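Local coordinates for NreA protein (Staphylococcus carnosus subsp. carnosus TM300, PDB 4IUH) that acts as a cytosolic nitrate receptor built on a GAF domain in the staphylococcal nitrate regulation system, at residues F38-I43 and A132-Q137. Residues are numbered along the deposited sequence; the frame is centred on the assembly and turned at random.
Sequences FDFAAI and ALLLGQ
The ring of F38 lies across L135, whose CB sits over the middle of one face, 3.6 Å from the ring centroid in a CH-pi contact; at the ring's edge, in its plane, is the carbonyl oxygen of G136. The F40 ring is on the face of the sheet opposite L135 and meets L134 by its edge, CE2 to CD2 at 3.9 Å. Both side chains have CG anti to the backbone N (chi1 176° for F40, 174° for L134), and they meet at a slant on the face that A42 shares.

Between these groups the strands run antiparallel. F40 pairs with G136 and A42 with L134 through backbone hydrogen bonds; G136 N to F40 O, at 2.8 Å, is nearly straight, whereas F40 N to G136 O is weak. The ladder ends in a classic beta bulge, D39 and F40 both facing G136. There the side chain of Q137, bent at chi2 (-76°), brings its OE1 to the N-H of D39 at 2.9 Å from D39 N, nearly in line with the amide C=O, while NE2 bonds to P142 O. The D39 carboxylate crosses the amide, and its OD2 forms a salt bridge with R141.

In the GAF fold this pairing joins two inner strands of the antiparallel sheet. A41, I43 and L133 face helix 25-36 through L29; on the opposite face A42 and L134 touch W57 of strand 54-61, and L134 also meets M118. Strands 54-61 and 115-125 flank the pair, bonding to A41 and L135 respectively.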
ATOM      1  N   PHE A  38      -5.103  10.263   6.472  1.00 23.14           N
ATOM      2  CA  PHE A  38      -4.759   8.909   6.885  1.00 21.03           C
ATOM      3  C   PHE A  38      -3.677   8.933   7.974  1.00 22.02           C
ATOM      4  O   PHE A  38      -2.867   9.853   8.040  1.00 23.73           O
ATOM      5  CB  PHE A  38      -4.280   8.093   5.682  1.00 18.62           C
ATOM      6  CG  PHE A  38      -5.393   7.534   4.835  1.00 17.50           C
ATOM      7  CD1 PHE A  38      -5.973   6.310   5.148  1.00 16.20           C
ATOM      8  CD2 PHE A  38      -5.848   8.216   3.717  1.00 18.14           C
ATOM      9  CE1 PHE A  38      -6.992   5.787   4.371  1.00 15.62           C
ATOM     10  CE2 PHE A  38      -6.863   7.697   2.933  1.00 17.59           C
ATOM     11  CZ  PHE A  38      -7.434   6.477   3.263  1.00 16.34           C
ATOM     12  N   ASP A  39      -3.671   7.923   8.831  1.00 21.34           N
ATOM     13  CA  ASP A  39      -2.611   7.777   9.824  1.00 22.44           C
ATOM     14  C   ASP A  39      -1.292   7.268   9.213  1.00 21.13           C
ATOM     15  O   ASP A  39      -0.209   7.533   9.736  1.00 22.66           O
ATOM     16  CB  ASP A  39      -3.066   6.837  10.945  1.00 22.58           C
ATOM     17  CG  ASP A  39      -4.194   7.427  11.788  1.00 24.78           C
ATOM     18  OD1 ASP A  39      -4.141   8.640  12.098  1.00 27.25           O
ATOM     19  OD2 ASP A  39      -5.136   6.680  12.139  1.00 24.37           O
ATOM     20  N   PHE A  40      -1.392   6.538   8.107  1.00 18.71           N
ATOM     21  CA  PHE A  40      -0.244   5.847   7.542  1.00 17.55           C
ATOM     22  C   PHE A  40      -0.348   5.730   6.027  1.00 15.94           C
ATOM     23  O   PHE A  40      -1.431   5.535   5.482  1.00 14.96           O
ATOM     24  CB  PHE A  40      -0.115   4.447   8.163  1.00 16.58           C
ATOM     25  CG  PHE A  40       0.992   3.608   7.569  1.00 15.60           C
ATOM     26  CD1 PHE A  40       2.317   3.881   7.852  1.00 17.07           C
ATOM     27  CD2 PHE A  40       0.701   2.533   6.739  1.00 13.61           C
ATOM     28  CE1 PHE A  40       3.332   3.103   7.309  1.00 16.55           C
ATOM     29  CE2 PHE A  40       1.714   1.748   6.195  1.00 13.08           C
ATOM     30  CZ  PHE A  40       3.025   2.033   6.480  1.00 14.53           C
ATOM     31  N   ALA A  41       0.791   5.844   5.353  1.00 16.07           N
ATOM     32  CA  ALA A  41       0.862   5.611   3.917  1.00 14.90           C
ATOM     33  C   ALA A  41       2.216   5.006   3.545  1.00 14.79           C
ATOM     34  O   ALA A  41       3.234   5.299   4.179  1.00 16.27           O
ATOM     35  CB  ALA A  41       0.624   6.905   3.149  1.00 16.14           C
ATOM     36  N   ALA A  42       2.227   4.157   2.521  1.00 13.43           N
ATOM     37  CA  ALA A  42       3.471   3.557   2.065  1.00 13.62           C
ATOM     38  C   ALA A  42       3.417   3.168   0.595  1.00 12.96           C
ATOM     39  O   ALA A  42       2.345   2.917   0.044  1.00 11.96           O
ATOM     40  CB  ALA A  42       3.825   2.349   2.923  1.00 13.14           C
ATOM     41  N   ILE A  43       4.585   3.134  -0.038  1.00 13.94           N
ATOM     42  CA  ILE A  43       4.693   2.699  -1.426  1.00 13.83           C
ATOM     43  C   ILE A  43       5.551   1.444  -1.516  1.00 13.76           C
ATOM     44  O   ILE A  43       6.681   1.409  -1.017  1.00 14.93           O
ATOM     45  CB  ILE A  43       5.291   3.794  -2.342  1.00 15.66           C
ATOM     46  CG1 ILE A  43       4.440   5.065  -2.299  1.00 16.17           C
ATOM     47  CG2 ILE A  43       5.386   3.295  -3.773  1.00 15.93           C
ATOM     48  CD1 ILE A  43       5.049   6.234  -3.051  1.00 18.46           C
ATOM     49  N   ALA A 132       2.422  -0.817  -5.437  1.00 12.34           N
ATOM     50  CA  ALA A 132       1.207  -0.637  -4.662  1.00 11.19           C
ATOM     51  C   ALA A 132       1.306   0.577  -3.752  1.00 11.09           C
ATOM     52  O   ALA A 132       2.360   0.862  -3.180  1.00 11.44           O
ATOM     53  CB  ALA A 132       0.904  -1.893  -3.849  1.00 10.16           C
ATOM     54  N   LEU A 133       0.198   1.292  -3.625  1.00 11.03           N
ATOM     55  CA  LEU A 133       0.093   2.343  -2.627  1.00 11.15           C
ATOM     56  C   LEU A 133      -0.796   1.829  -1.509  1.00 10.14           C
ATOM     57  O   LEU A 133      -1.890   1.319  -1.765  1.00  9.80           O
ATOM     58  CB  LEU A 133      -0.498   3.619  -3.233  1.00 12.38           C
ATOM     59  CG  LEU A 133      -0.858   4.714  -2.228  1.00 12.91           C
ATOM     60  CD1 LEU A 133       0.396   5.296  -1.580  1.00 13.65           C
ATOM     61  CD2 LEU A 133      -1.717   5.811  -2.859  1.00 14.35           C
ATOM     62  N   LEU A 134      -0.318   1.946  -0.274  1.00 10.03           N
ATOM     63  CA  LEU A 134      -1.103   1.542   0.889  1.00  9.52           C
ATOM     64  C   LEU A 134      -1.504   2.764   1.709  1.00 10.44           C
ATOM     65  O   LEU A 134      -0.658   3.556   2.110  1.00 11.38           O
ATOM     66  CB  LEU A 134      -0.303   0.565   1.756  1.00  9.18           C
ATOM     67  CG  LEU A 134      -0.906   0.141   3.097  1.00  9.13           C
ATOM     68  CD1 LEU A 134      -2.276  -0.461   2.876  1.00  8.63           C
ATOM     69  CD2 LEU A 134       0.008  -0.849   3.819  1.00  9.23           C
ATOM     70  N   LEU A 135      -2.799   2.925   1.941  1.00 10.56           N
ATOM     71  CA  LEU A 135      -3.302   4.000   2.787  1.00 11.78           C
ATOM     72  C   LEU A 135      -3.969   3.343   3.991  1.00 11.68           C
ATOM     73  O   LEU A 135      -4.871   2.530   3.820  1.00 11.13           O
ATOM     74  CB  LEU A 135      -4.295   4.866   2.004  1.00 12.68           C
ATOM     75  CG  LEU A 135      -3.756   5.409   0.671  1.00 13.09           C
ATOM     76  CD1 LEU A 135      -4.816   6.146  -0.127  1.00 14.33           C
ATOM     77  CD2 LEU A 135      -2.563   6.319   0.907  1.00 14.09           C
ATOM     78  N   GLY A 136      -3.512   3.662   5.199  1.00 12.57           N
ATOM     79  CA  GLY A 136      -3.982   2.965   6.383  1.00 12.82           C
ATOM     80  C   GLY A 136      -4.395   3.844   7.555  1.00 14.75           C
ATOM     81  O   GLY A 136      -3.944   4.992   7.684  1.00 16.07           O
ATOM     82  N   GLN A 137      -5.268   3.299   8.399  1.00 15.29           N
ATOM     83  CA  GLN A 137      -5.694   3.966   9.628  1.00 17.51           C
ATOM     84  C   GLN A 137      -5.299   3.133  10.842  1.00 18.19           C
ATOM     85  O   GLN A 137      -5.065   1.929  10.733  1.00 16.95           O
ATOM     86  CB  GLN A 137      -7.216   4.178   9.650  1.00 18.42           C
ATOM     87  CG  GLN A 137      -7.787   5.023   8.519  1.00 18.39           C
ATOM     88  CD  GLN A 137      -7.523   6.509   8.696  1.00 20.29           C
ATOM     89  OE1 GLN A 137      -6.395   6.923   8.956  1.00 20.60           O
ATOM     90  NE2 GLN A 137      -8.570   7.319   8.551  1.00 21.96           N
TER
HETATM   91  O   HOH W   1      -6.235   9.439  10.665  1.00 24.11           O